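Local coordinates for protein CAS6A (Thermus thermophilus, PDB 4C97) that probably acts as a CRISPR-associated RNA-processing endoribonuclease of the Cas6 family in antiviral defence, at residues A[64-69]-A[156-161]. The protein carries 1 engineered substitution. Sequence-based numbering, arbitrary orientation.
Sequences SLLVEG and EAFGPL
The Phe158 ring packs against Leu66 and Val67, with one of them at each of its two ortho carbons. Leu66 CD1 sits 3.7 Å from Phe158 CD2 and also touches CE2. Val67 CG1 lies 3.8 Å from Phe158 CD1 and reaches CB and CG as well. Both methyls meet the ring at a slant. Phe158 CG stands anti to the carbonyl carbon (chi1 -56°), which carries the ring out from the end of helix 144-158 toward the loop at 66-67. The branch of Val67 that makes the contact, CG1, is likewise anti to the carbonyl carbon (chi1 -61°). Ala157 CB lies over the centre of one ring face, 3.9 Å above the plane, so the ring also packs on its own helix. Pro47, Glu45 and Tyr110 touch the ring too.

A water lies between Phe158 O (2.5 Å, doubtfully short) and Leu66 O (3.3 Å, long). It has more acceptors in reach than protons, so it may not serve both at once. Leu66 O also bonds to Tyr110 OH.

The contact joins two alpha/beta halves of the chain, each built on an antiparallel sheet. Segment 64-69 is the turn from strand 58-65 into helix 68-79, with Val67 at the N-cap position. Segment 156-161 is the exit of helix 144-158, where Gly159 leaves helical geometry. Paired ferredoxin-like domains of this kind are characteristic of Cas6 proteins. The direct touch is small, about 158 Å² summed over both sides, and apolar. Its cohesion therefore rests on van der Waals packing, with at most a water-mediated link between the two carbonyls beside it.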
ATOM      1  N   SER A  64       1.106   7.597   1.422  1.00 10.25           N
ATOM      2  CA  SER A  64       0.815   7.367   0.014  1.00 10.93           C
ATOM      3  C   SER A  64      -0.337   8.207  -0.408  1.00 13.17           C
ATOM      4  O   SER A  64      -1.379   8.214   0.243  1.00 17.08           O
ATOM      5  CB  SER A  64       0.385   5.925  -0.288  1.00 14.01           C
ATOM      6  OG  SER A  64       1.375   4.997   0.038  1.00 16.14           O
ATOM      7  N   LEU A  65      -0.145   8.841  -1.556  1.00 13.20           N
ATOM      8  CA  LEU A  65      -1.099   9.763  -2.146  1.00 14.90           C
ATOM      9  C   LEU A  65      -1.400   9.262  -3.539  1.00 16.69           C
ATOM     10  O   LEU A  65      -0.496   9.154  -4.386  1.00 17.41           O
ATOM     11  CB  LEU A  65      -0.518  11.170  -2.181  1.00 16.04           C
ATOM     12  CG  LEU A  65       0.009  11.648  -0.822  1.00 17.61           C
ATOM     13  CD1 LEU A  65       0.780  12.956  -0.942  1.00 25.93           C
ATOM     14  CD2 LEU A  65      -1.161  11.780   0.170  1.00 17.81           C
ATOM     15  N   LEU A  66      -2.670   8.928  -3.760  1.00 13.96           N
ATOM     16  CA  LEU A  66      -3.078   8.171  -4.951  1.00 14.73           C
ATOM     17  C   LEU A  66      -3.730   9.012  -6.045  1.00 17.12           C
ATOM     18  O   LEU A  66      -4.053   8.500  -7.130  1.00 15.87           O
ATOM     19  CB  LEU A  66      -4.017   7.019  -4.546  1.00 13.53           C
ATOM     20  CG  LEU A  66      -3.453   6.096  -3.472  1.00 13.26           C
ATOM     21  CD1 LEU A  66      -4.475   5.026  -3.162  1.00 13.95           C
ATOM     22  CD2 LEU A  66      -2.118   5.462  -3.869  1.00 14.49           C
ATOM     23  N   VAL A  67      -3.900  10.312  -5.793  1.00 16.04           N
ATOM     24  CA  VAL A  67      -4.478  11.206  -6.790  1.00 17.71           C
ATOM     25  C   VAL A  67      -3.679  12.507  -6.771  1.00 18.33           C
ATOM     26  O   VAL A  67      -3.173  12.899  -5.723  1.00 21.41           O
ATOM     27  CB  VAL A  67      -5.980  11.484  -6.539  1.00 31.92           C
ATOM     28  CG1 VAL A  67      -6.781  10.184  -6.599  1.00 29.79           C
ATOM     29  CG2 VAL A  67      -6.186  12.147  -5.199  1.00 30.33           C
ATOM     30  N   GLU A  68      -3.538  13.120  -7.943  1.00 28.99           N
ATOM     31  CA  GLU A  68      -2.666  14.294  -8.137  1.00 29.70           C
ATOM     32  C   GLU A  68      -2.990  15.457  -7.246  1.00 32.49           C
ATOM     33  O   GLU A  68      -2.091  16.070  -6.696  1.00 33.38           O
ATOM     34  CB  GLU A  68      -2.712  14.783  -9.596  1.00 37.27           C
ATOM     35  CG  GLU A  68      -2.440  16.311  -9.804  1.00 54.41           C
ATOM     36  CD  GLU A  68      -0.955  16.703  -9.713  1.00 59.23           C
ATOM     37  OE1 GLU A  68      -0.084  15.838  -9.955  1.00 60.88           O
ATOM     38  OE2 GLU A  68      -0.658  17.881  -9.415  1.00 51.93           O
ATOM     39  N   GLY A  69      -4.260  15.822  -7.169  1.00 30.73           N
ATOM     40  CA  GLY A  69      -4.642  16.989  -6.397  1.00 36.70           C
ATOM     41  C   GLY A  69      -4.166  16.889  -4.963  1.00 39.42           C
ATOM     42  O   GLY A  69      -3.642  17.857  -4.374  1.00 32.92           O
ATOM     43  N   GLU A 156      -8.869   1.050 -10.178  1.00 13.42           N
ATOM     44  CA  GLU A 156      -9.982   1.552 -10.972  1.00 16.21           C
ATOM     45  C   GLU A 156     -10.605   2.821 -10.376  1.00 16.42           C
ATOM     46  O   GLU A 156     -11.071   3.673 -11.130  1.00 16.40           O
ATOM     47  CB  GLU A 156     -11.042   0.457 -11.186  1.00 14.31           C
ATOM     48  CG  GLU A 156     -10.555  -0.641 -12.108  1.00 13.37           C
ATOM     49  CD  GLU A 156     -11.613  -1.693 -12.416  1.00 15.09           C
ATOM     50  OE1 GLU A 156     -12.638  -1.752 -11.700  1.00 16.51           O
ATOM     51  OE2 GLU A 156     -11.431  -2.443 -13.401  1.00 13.41           O
ATOM     52  N   ALA A 157     -10.624   2.945  -9.047  1.00 14.11           N
ATOM     53  CA  ALA A 157     -11.108   4.183  -8.421  1.00 12.70           C
ATOM     54  C   ALA A 157     -10.241   5.387  -8.729  1.00 20.47           C
ATOM     55  O   ALA A 157     -10.764   6.485  -8.970  1.00 17.60           O
ATOM     56  CB  ALA A 157     -11.218   4.013  -6.931  1.00 13.74           C
ATOM     57  N   PHE A 158      -8.928   5.201  -8.671  1.00 16.32           N
ATOM     58  CA  PHE A 158      -8.035   6.356  -8.729  1.00 15.74           C
ATOM     59  C   PHE A 158      -7.267   6.573 -10.020  1.00 21.11           C
ATOM     60  O   PHE A 158      -6.773   7.686 -10.279  1.00 19.78           O
ATOM     61  CB  PHE A 158      -7.094   6.275  -7.552  1.00 15.48           C
ATOM     62  CG  PHE A 158      -7.802   6.186  -6.244  1.00 22.04           C
ATOM     63  CD1 PHE A 158      -8.801   7.090  -5.927  1.00 25.98           C
ATOM     64  CD2 PHE A 158      -7.502   5.187  -5.350  1.00 19.04           C
ATOM     65  CE1 PHE A 158      -9.472   6.998  -4.730  1.00 25.62           C
ATOM     66  CE2 PHE A 158      -8.169   5.095  -4.156  1.00 22.25           C
ATOM     67  CZ  PHE A 158      -9.154   6.000  -3.855  1.00 23.08           C
ATOM     68  N   GLY A 159      -7.172   5.526 -10.832  1.00 14.97           N
ATOM     69  CA  GLY A 159      -6.447   5.593 -12.086  1.00 17.93           C
ATOM     70  C   GLY A 159      -7.322   5.889 -13.288  1.00 17.16           C
ATOM     71  O   GLY A 159      -8.534   6.053 -13.164  1.00 22.08           O
ATOM     72  N   PRO A 160      -6.705   5.962 -14.469  1.00 21.28           N
ATOM     73  CA  PRO A 160      -7.413   6.448 -15.652  1.00 25.15           C
ATOM     74  C   PRO A 160      -8.142   5.362 -16.415  1.00 22.42           C
ATOM     75  O   PRO A 160      -8.796   5.704 -17.390  1.00 23.64           O
ATOM     76  CB  PRO A 160      -6.268   6.950 -16.527  1.00 26.79           C
ATOM     77  CG  PRO A 160      -5.238   5.902 -16.293  1.00 29.58           C
ATOM     78  CD  PRO A 160      -5.291   5.680 -14.785  1.00 25.19           C
ATOM     79  N   LEU A 161      -8.034   4.105 -15.985  1.00 20.00           N
ATOM     80  CA  LEU A 161      -8.427   2.975 -16.822  1.00 16.69           C
ATOM     81  C   LEU A 161      -9.100   1.886 -16.009  1.00 20.11           C
ATOM     82  O   LEU A 161      -8.661   1.566 -14.916  1.00 20.34           O
ATOM     83  CB  LEU A 161      -7.160   2.397 -17.455  1.00 27.90           C
ATOM     84  CG  LEU A 161      -7.269   1.440 -18.634  1.00 37.50           C
ATOM     85  CD1 LEU A 161      -8.040   2.061 -19.783  1.00 39.77           C
ATOM     86  CD2 LEU A 161      -5.858   1.060 -19.078  1.00 32.71           C
TER
HETATM   87  O   HOH W   1      -5.447   9.732  -9.797  1.00 38.80           O